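450aa long hypothetical fmu protein (Pyrococcus horikoshii, PDB 2YXL) probably methylates carbon 5 of cytosine in RNA with S-adenosyl-L-methionine as donor, as a member of the RsmB/NOP family of class I-like methyltransferases. Local coordinates at residues Thr173-Phe176 / Phe177-Val180; Cys340-Ser343 / Gly344-Gly347; Phe393-Glu396 / Asn397-Ile401. All coordinates share one frame; numbering follows the deposited sequence.

Contact 1 (Thr173-Phe176 / Phe177-Val180)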
loop_
_atom_site.group_PDB
_atom_site.type_symbol
_atom_site.label_atom_id
_atom_site.label_comp_id
_atom_site.label_asym_id
_atom_site.label_seq_id
_atom_site.Cartn_x
_atom_site.Cartn_y
_atom_site.Cartn_z
ATOM N N THR A 173 -13.693 -8.250 14.098
ATOM C CA THR A 173 -12.972 -6.972 14.192
ATOM C C THR A 173 -11.600 -7.106 14.859
ATOM O O THR A 173 -10.612 -6.560 14.364
ATOM C CB THR A 173 -13.817 -5.890 14.916
ATOM O OG1 THR A 173 -15.087 -5.764 14.267
ATOM C CG2 THR A 173 -13.120 -4.534 14.896
ATOM N N GLU A 174 -11.545 -7.834 15.974
ATOM C CA GLU A 174 -10.293 -8.048 16.702
ATOM C C GLU A 174 -9.257 -8.790 15.849
ATOM O O GLU A 174 -8.091 -8.400 15.807
ATOM C CB GLU A 174 -10.548 -8.788 18.020
ATOM C CG GLU A 174 -9.333 -8.864 18.945
ATOM C CD GLU A 174 -9.653 -9.415 20.329
ATOM O OE1 GLU A 174 -8.998 -8.980 21.298
ATOM O OE2 GLU A 174 -10.549 -10.278 20.456
ATOM N N ASP A 175 -9.697 -9.846 15.166
ATOM C CA ASP A 175 -8.824 -10.631 14.291
ATOM C C ASP A 175 -8.292 -9.816 13.112
ATOM O O ASP A 175 -7.125 -9.966 12.725
ATOM C CB ASP A 175 -9.541 -11.888 13.789
ATOM C CG ASP A 175 -9.667 -12.958 14.860
ATOM O OD1 ASP A 175 -8.730 -13.110 15.676
ATOM O OD2 ASP A 175 -10.702 -13.658 14.879
ATOM N N PHE A 176 -9.147 -8.956 12.555
ATOM C CA PHE A 176 -8.758 -8.055 11.471
ATOM C C PHE A 176 -7.597 -7.164 11.887
ATOM O O PHE A 176 -6.591 -7.072 11.178
ATOM C CB PHE A 176 -9.941 -7.195 11.017
ATOM C CG PHE A 176 -9.559 -6.089 10.066
ATOM C CD1 PHE A 176 -9.347 -4.794 10.532
ATOM C CD2 PHE A 176 -9.402 -6.344 8.705
ATOM C CE1 PHE A 176 -8.987 -3.770 9.659
ATOM C CE2 PHE A 176 -9.042 -5.326 7.824
ATOM C CZ PHE A 176 -8.835 -4.035 8.303
ATOM N N PHE A 177 -7.742 -6.507 13.036
ATOM C CA PHE A 177 -6.694 -5.620 13.528
ATOM C C PHE A 177 -5.438 -6.377 13.944
ATOM O O PHE A 177 -4.336 -5.874 13.768
ATOM C CB PHE A 177 -7.209 -4.688 14.631
ATOM C CG PHE A 177 -8.044 -3.552 14.111
ATOM C CD1 PHE A 177 -9.423 -3.542 14.293
ATOM C CD2 PHE A 177 -7.455 -2.505 13.409
ATOM C CE1 PHE A 177 -10.201 -2.497 13.801
ATOM C CE2 PHE A 177 -8.226 -1.461 12.908
ATOM C CZ PHE A 177 -9.602 -1.455 13.108
ATOM N N ARG A 178 -5.606 -7.592 14.460
ATOM C CA ARG A 178 -4.466 -8.473 14.711
ATOM C C ARG A 178 -3.667 -8.748 13.435
ATOM O O ARG A 178 -2.446 -8.591 13.427
ATOM C CB ARG A 178 -4.902 -9.779 15.382
ATOM C CG ARG A 178 -4.915 -9.699 16.903
ATOM C CD ARG A 178 -4.881 -11.079 17.541
ATOM N NE ARG A 178 -6.193 -11.725 17.523
ATOM C CZ ARG A 178 -7.023 -11.780 18.565
ATOM N NH1 ARG A 178 -6.684 -11.228 19.727
ATOM N NH2 ARG A 178 -8.196 -12.392 18.445
ATOM N N SER A 179 -4.360 -9.123 12.361
ATOM C CA SER A 179 -3.707 -9.403 11.079
ATOM C C SER A 179 -3.023 -8.193 10.428
ATOM O O SER A 179 -2.018 -8.357 9.740
ATOM C CB SER A 179 -4.678 -10.050 10.094
ATOM O OG SER A 179 -5.696 -9.144 9.706
ATOM N N VAL A 180 -3.562 -6.991 10.635
ATOM C CA VAL A 180 -2.916 -5.775 10.114
ATOM C C VAL A 180 -1.890 -5.185 11.091
ATOM O O VAL A 180 -1.212 -4.206 10.774
ATOM C CB VAL A 180 -3.934 -4.685 9.628
ATOM C CG1 VAL A 180 -4.803 -5.215 8.491
ATOM C CG2 VAL A 180 -4.788 -4.152 10.777
#
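Arg178 is held by two acidic side chains of the preceding turn. Asp175 OD1 sits at the edge of the guanidinium, near its plane, and takes the N-H of Arg178 NH2 at 2.9 Å with a fairly straight bond (162°); Arg178 NE adds a weak bond to the same oxygen. NH2 reaches that oxygen from above the carboxylate plane. Glu174 comes over the guanidinium face instead: its CG lies above the plane toward the rim, and Glu174 OE1 makes a looser salt bridge to Arg178 NH1 at 3.6 Å. The arginine chain, bent at chi3 (-79°), turns back to meet both acids, an i to i+3 and i to i+4 network on the outer side of the helix.

The aromatic contacts lie on the buried side. Phe176 turns its edge to the face of Phe177, a T-shaped pair with centroids 5.1 Å apart and planes at 82°, in which Phe176 CD1 stands over the centre of the Phe177 ring. Thr173 CG2 meets the edge of Phe177, 3.7 Å from CE1, while Val180 CG1 lies over one face of Phe176 near its rim. This is an amphipathic helix, 173-181: Phe177 also meets the ring of Tyr155 nearly parallel, and Phe176 packs on Leu169 of helix 159-169.

Backbone bonds of the i+4 to i kind run from Phe177, Arg178, Ser179 and Val180 to Thr173, Glu174, Asp175 and Phe176. Phe176 O also accepts from Ser179 OG at 2.7 Å, so two donors grip this carbonyl, 3.1 Å from Val180 N.

Contact 2 (Cys340-Ser343 / Gly344-Gly347)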
loop_
_atom_site.group_PDB
_atom_site.type_symbol
_atom_site.label_atom_id
_atom_site.label_comp_id
_atom_site.label_asym_id
_atom_site.label_seq_id
_atom_site.Cartn_x
_atom_site.Cartn_y
_atom_site.Cartn_z
ATOM N N CYS A 340 -9.028 4.675 -4.575
ATOM C CA CYS A 340 -9.833 4.428 -3.388
ATOM C C CYS A 340 -9.117 4.857 -2.116
ATOM O O CYS A 340 -8.009 5.393 -2.171
ATOM C CB CYS A 340 -10.234 2.950 -3.319
ATOM S SG CYS A 340 -8.859 1.817 -3.061
ATOM N N THR A 341 -9.764 4.617 -0.977
ATOM C CA THR A 341 -9.221 4.974 0.337
ATOM C C THR A 341 -7.983 4.167 0.732
ATOM O O THR A 341 -7.171 4.634 1.532
ATOM C CB THR A 341 -10.276 4.804 1.452
ATOM O OG1 THR A 341 -10.847 3.488 1.385
ATOM C CG2 THR A 341 -11.368 5.864 1.330
ATOM N N SER A 342 -7.857 2.961 0.177
ATOM C CA SER A 342 -6.760 2.028 0.489
ATOM C C SER A 342 -6.860 1.392 1.881
ATOM O O SER A 342 -5.885 0.823 2.373
ATOM C CB SER A 342 -5.382 2.685 0.290
ATOM O OG SER A 342 -4.971 2.627 -1.065
ATOM N N SER A 343 -8.038 1.477 2.499
ATOM C CA SER A 343 -8.255 0.986 3.868
ATOM C C SER A 343 -7.898 -0.492 4.053
ATOM O O SER A 343 -7.524 -0.916 5.147
ATOM C CB SER A 343 -9.700 1.225 4.299
ATOM O OG SER A 343 -10.603 0.622 3.387
ATOM N N GLY A 344 -8.017 -1.267 2.979
ATOM C CA GLY A 344 -7.648 -2.676 3.008
ATOM C C GLY A 344 -6.150 -2.923 3.037
ATOM O O GLY A 344 -5.713 -4.058 3.229
ATOM N N THR A 345 -5.365 -1.865 2.845
ATOM C CA THR A 345 -3.910 -1.991 2.790
ATOM C C THR A 345 -3.209 -1.526 4.075
ATOM O O THR A 345 -1.989 -1.349 4.089
ATOM C CB THR A 345 -3.310 -1.271 1.549
ATOM O OG1 THR A 345 -3.441 0.147 1.695
ATOM C CG2 THR A 345 -4.010 -1.712 0.273
ATOM N N ILE A 346 -3.969 -1.358 5.158
ATOM C CA ILE A 346 -3.406 -0.828 6.409
ATOM C C ILE A 346 -2.434 -1.769 7.152
ATOM O O ILE A 346 -1.790 -1.363 8.122
ATOM C CB ILE A 346 -4.488 -0.260 7.381
ATOM C CG1 ILE A 346 -5.483 -1.340 7.814
ATOM C CG2 ILE A 346 -5.175 0.962 6.764
ATOM C CD1 ILE A 346 -6.245 -0.982 9.085
ATOM N N GLY A 347 -2.334 -3.015 6.694
ATOM C CA GLY A 347 -1.311 -3.936 7.185
ATOM C C GLY A 347 0.005 -3.712 6.467
ATOM O O GLY A 347 1.076 -3.826 7.063
#
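Thr345 brings OG1 alongside Ser342, 3.5 Å from Ser342 CB and closer still to the serine carbonyl. Ser342 O accepts two bonds from this one residue. The hydroxyl Thr345 OG1 donates at 2.6 Å, in the carbonyl plane and on a lone pair, whereas the backbone Thr345 N donates at 2.8 Å from 45° above that plane. With chi1 at 69°, OG1 lies between the threonine's own N and carbonyl carbon, which lets hydroxyl and amide converge on one acceptor. The i+3 to i amide bond closes a type I beta turn, equivalent to one turn of 3-10 helix, with Ser343 and Gly344 at its corners.

Across the same turn, both branches of Ile346, CG1 and CG2, come to 3.4 Å from Ser343 O, van der Waals contacts of carbon with a carbonyl oxygen. Ser343 OG is bound outside the turn, to Ile392 N and Ser391 OG.

Before the turn, Cys340 SG accepts a weak bond from Ser342 N at 3.6 Å. Ser342 has a positive phi (72°) just before the turn. The segment follows strand 331-337 of the Rossmann-like methyltransferase domain, and the Ser342 side chain lies about 6 Å from bound sinefungin. Double donation by Thr345 probably holds the direction of the Ser342 carbonyl and helps set the course of the backbone beside Cys390, the predicted nucleophile.

Contact 3 (Phe393-Glu396 / Asn397-Ile401)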
loop_
_atom_site.group_PDB
_atom_site.type_symbol
_atom_site.label_atom_id
_atom_site.label_comp_id
_atom_site.label_asym_id
_atom_site.label_seq_id
_atom_site.Cartn_x
_atom_site.Cartn_y
_atom_site.Cartn_z
ATOM N N PHE A 393 -14.462 -0.686 2.781
ATOM C CA PHE A 393 -15.704 0.037 3.028
ATOM C C PHE A 393 -16.788 -0.303 2.014
ATOM O O PHE A 393 -16.533 -0.347 0.807
ATOM C CB PHE A 393 -15.460 1.550 3.041
ATOM C CG PHE A 393 -14.476 2.005 4.086
ATOM C CD1 PHE A 393 -13.403 2.820 3.736
ATOM C CD2 PHE A 393 -14.621 1.624 5.419
ATOM C CE1 PHE A 393 -12.489 3.258 4.695
ATOM C CE2 PHE A 393 -13.709 2.052 6.385
ATOM C CZ PHE A 393 -12.643 2.872 6.021
ATOM N N LYS A 394 -17.999 -0.534 2.515
ATOM C CA LYS A 394 -19.153 -0.824 1.665
ATOM C C LYS A 394 -19.469 0.334 0.720
ATOM O O LYS A 394 -19.889 0.106 -0.413
ATOM C CB LYS A 394 -20.384 -1.164 2.513
ATOM C CG LYS A 394 -20.320 -2.528 3.187
ATOM C CD LYS A 394 -21.409 -2.677 4.237
ATOM C CE LYS A 394 -21.225 -3.955 5.040
ATOM N NZ LYS A 394 -22.174 -4.033 6.189
ATOM N N GLU A 395 -19.249 1.562 1.193
ATOM C CA GLU A 395 -19.498 2.782 0.411
ATOM C C GLU A 395 -18.763 2.829 -0.927
ATOM O O GLU A 395 -19.279 3.375 -1.902
ATOM C CB GLU A 395 -19.145 4.028 1.227
ATOM C CG GLU A 395 -20.310 4.630 2.012
ATOM C CD GLU A 395 -20.786 3.758 3.168
ATOM O OE1 GLU A 395 -21.948 3.933 3.590
ATOM O OE2 GLU A 395 -20.008 2.907 3.657
ATOM N N GLU A 396 -17.563 2.258 -0.962
ATOM C CA GLU A 396 -16.745 2.240 -2.168
ATOM C C GLU A 396 -16.981 0.985 -2.995
ATOM O O GLU A 396 -16.576 0.910 -4.157
ATOM C CB GLU A 396 -15.269 2.328 -1.793
ATOM C CG GLU A 396 -14.820 3.701 -1.357
ATOM C CD GLU A 396 -13.458 3.666 -0.704
ATOM O OE1 GLU A 396 -12.455 3.868 -1.417
ATOM O OE2 GLU A 396 -13.389 3.419 0.520
ATOM N N ASN A 397 -17.648 0.007 -2.388
ATOM C CA ASN A 397 -17.766 -1.326 -2.960
ATOM C C ASN A 397 -19.198 -1.738 -3.307
ATOM O O ASN A 397 -19.683 -1.427 -4.399
ATOM C CB ASN A 397 -17.105 -2.349 -2.031
ATOM C CG ASN A 397 -15.619 -2.090 -1.832
ATOM O OD1 ASN A 397 -15.077 -2.333 -0.756
ATOM N ND2 ASN A 397 -14.955 -1.598 -2.872
ATOM N N GLU A 398 -19.863 -2.432 -2.382
ATOM C CA GLU A 398 -21.212 -2.969 -2.608
ATOM C C GLU A 398 -22.241 -1.882 -2.919
ATOM O O GLU A 398 -23.146 -2.089 -3.731
ATOM C CB GLU A 398 -21.675 -3.813 -1.414
ATOM C CG GLU A 398 -21.019 -5.195 -1.316
ATOM C CD GLU A 398 -19.705 -5.198 -0.539
ATOM O OE1 GLU A 398 -19.191 -6.299 -0.251
ATOM O OE2 GLU A 398 -19.184 -4.112 -0.210
ATOM N N LYS A 399 -22.088 -0.730 -2.271
ATOM C CA LYS A 399 -22.946 0.433 -2.494
ATOM C C LYS A 399 -22.800 0.964 -3.922
ATOM O O LYS A 399 -23.797 1.274 -4.574
ATOM C CB LYS A 399 -22.615 1.528 -1.475
ATOM C CG LYS A 399 -23.415 2.813 -1.605
ATOM C CD LYS A 399 -22.812 3.881 -0.711
ATOM C CE LYS A 399 -23.731 5.071 -0.534
ATOM N NZ LYS A 399 -23.273 5.929 0.593
ATOM N N ASN A 400 -21.559 1.054 -4.400
ATOM C CA ASN A 400 -21.272 1.526 -5.756
ATOM C C ASN A 400 -21.733 0.577 -6.865
ATOM O O ASN A 400 -21.978 1.009 -7.995
ATOM C CB ASN A 400 -19.781 1.835 -5.918
ATOM C CG ASN A 400 -19.406 3.217 -5.414
ATOM O OD1 ASN A 400 -20.267 4.020 -5.042
ATOM N ND2 ASN A 400 -18.112 3.506 -5.412
ATOM N N ILE A 401 -21.846 -0.710 -6.542
ATOM C CA ILE A 401 -22.308 -1.713 -7.506
ATOM C C ILE A 401 -23.837 -1.768 -7.561
ATOM O O ILE A 401 -24.412 -1.869 -8.646
ATOM C CB ILE A 401 -21.680 -3.116 -7.239
ATOM C CG1 ILE A 401 -20.150 -3.051 -7.344
ATOM C CG2 ILE A 401 -22.235 -4.179 -8.196
ATOM C CD1 ILE A 401 -19.610 -2.419 -8.636
#
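Lys394 O is the acceptor on which the backbone of segment 393-396 meets that of 397-401. Lys399 N donates to it at 3.0 Å with an angle of 162° at the hydrogen, and Asn397 N, also at 3.0 Å, comes from the opposite face of the carbonyl, well above its plane. The first bond, i+5 to i, closes a pi-type turn, and the second, i+3 to i, a tighter turn inside it, both on the same acceptor just before helix 398-407. Asn397 occupies the N-cap position, right before the helix.

Among the side chains, Asn400 ND2 gives Glu396 O a weak bond at 3.3 Å; its OD1 is bound by Arg369 NE.

The charged chains lie close, but their ionic contact is slack. Lys399 runs extended, CG anti to the backbone N (chi1 179°), and passes CD within 3.7 Å of Glu395 CA. Its NZ then lies 3.5 Å from Glu395 CG, and its salt bridge to Glu395 OE1 is long at 3.8 Å. Lys394 CG comes 3.9 Å from Glu398 OE2, while Glu398 OE1 is engaged by Arg430 and by Phe424 N.

The turn joins strand 383-389 to helix 398-407 in the methyltransferase domain. Phe393 reaches Ile361 of helix 361-376 and Leu161 and Ile168 of helix 159-169, while Glu398 and Ile401 rest on Phe442 of strand 441-447.

Contact 2 lies between the other two, with its centre about 14 Å from each. Contact 1 touches it by apolar packing: Val180 CG2 is 3.9 Å from Ile346 CD1, and Phe176 CE1 is 4.0 Å from the same atom, so that helix 173-181 packs against the loop that follows strand 331-337. Contact 3 meets it by a polar link, Thr341 OG1 to Glu396 OE2 at 2.7 Å, a probable hydrogen bond, with Ser343 CB 3.5 Å from Phe393 CE1. Contacts 1 and 3 stay about 8 Å apart at their nearest atoms. From the predicted nucleophile Cys390, side-chain distances are about 4 Å to Ser342, 8 Å to Glu396 and 11 Å to Phe176.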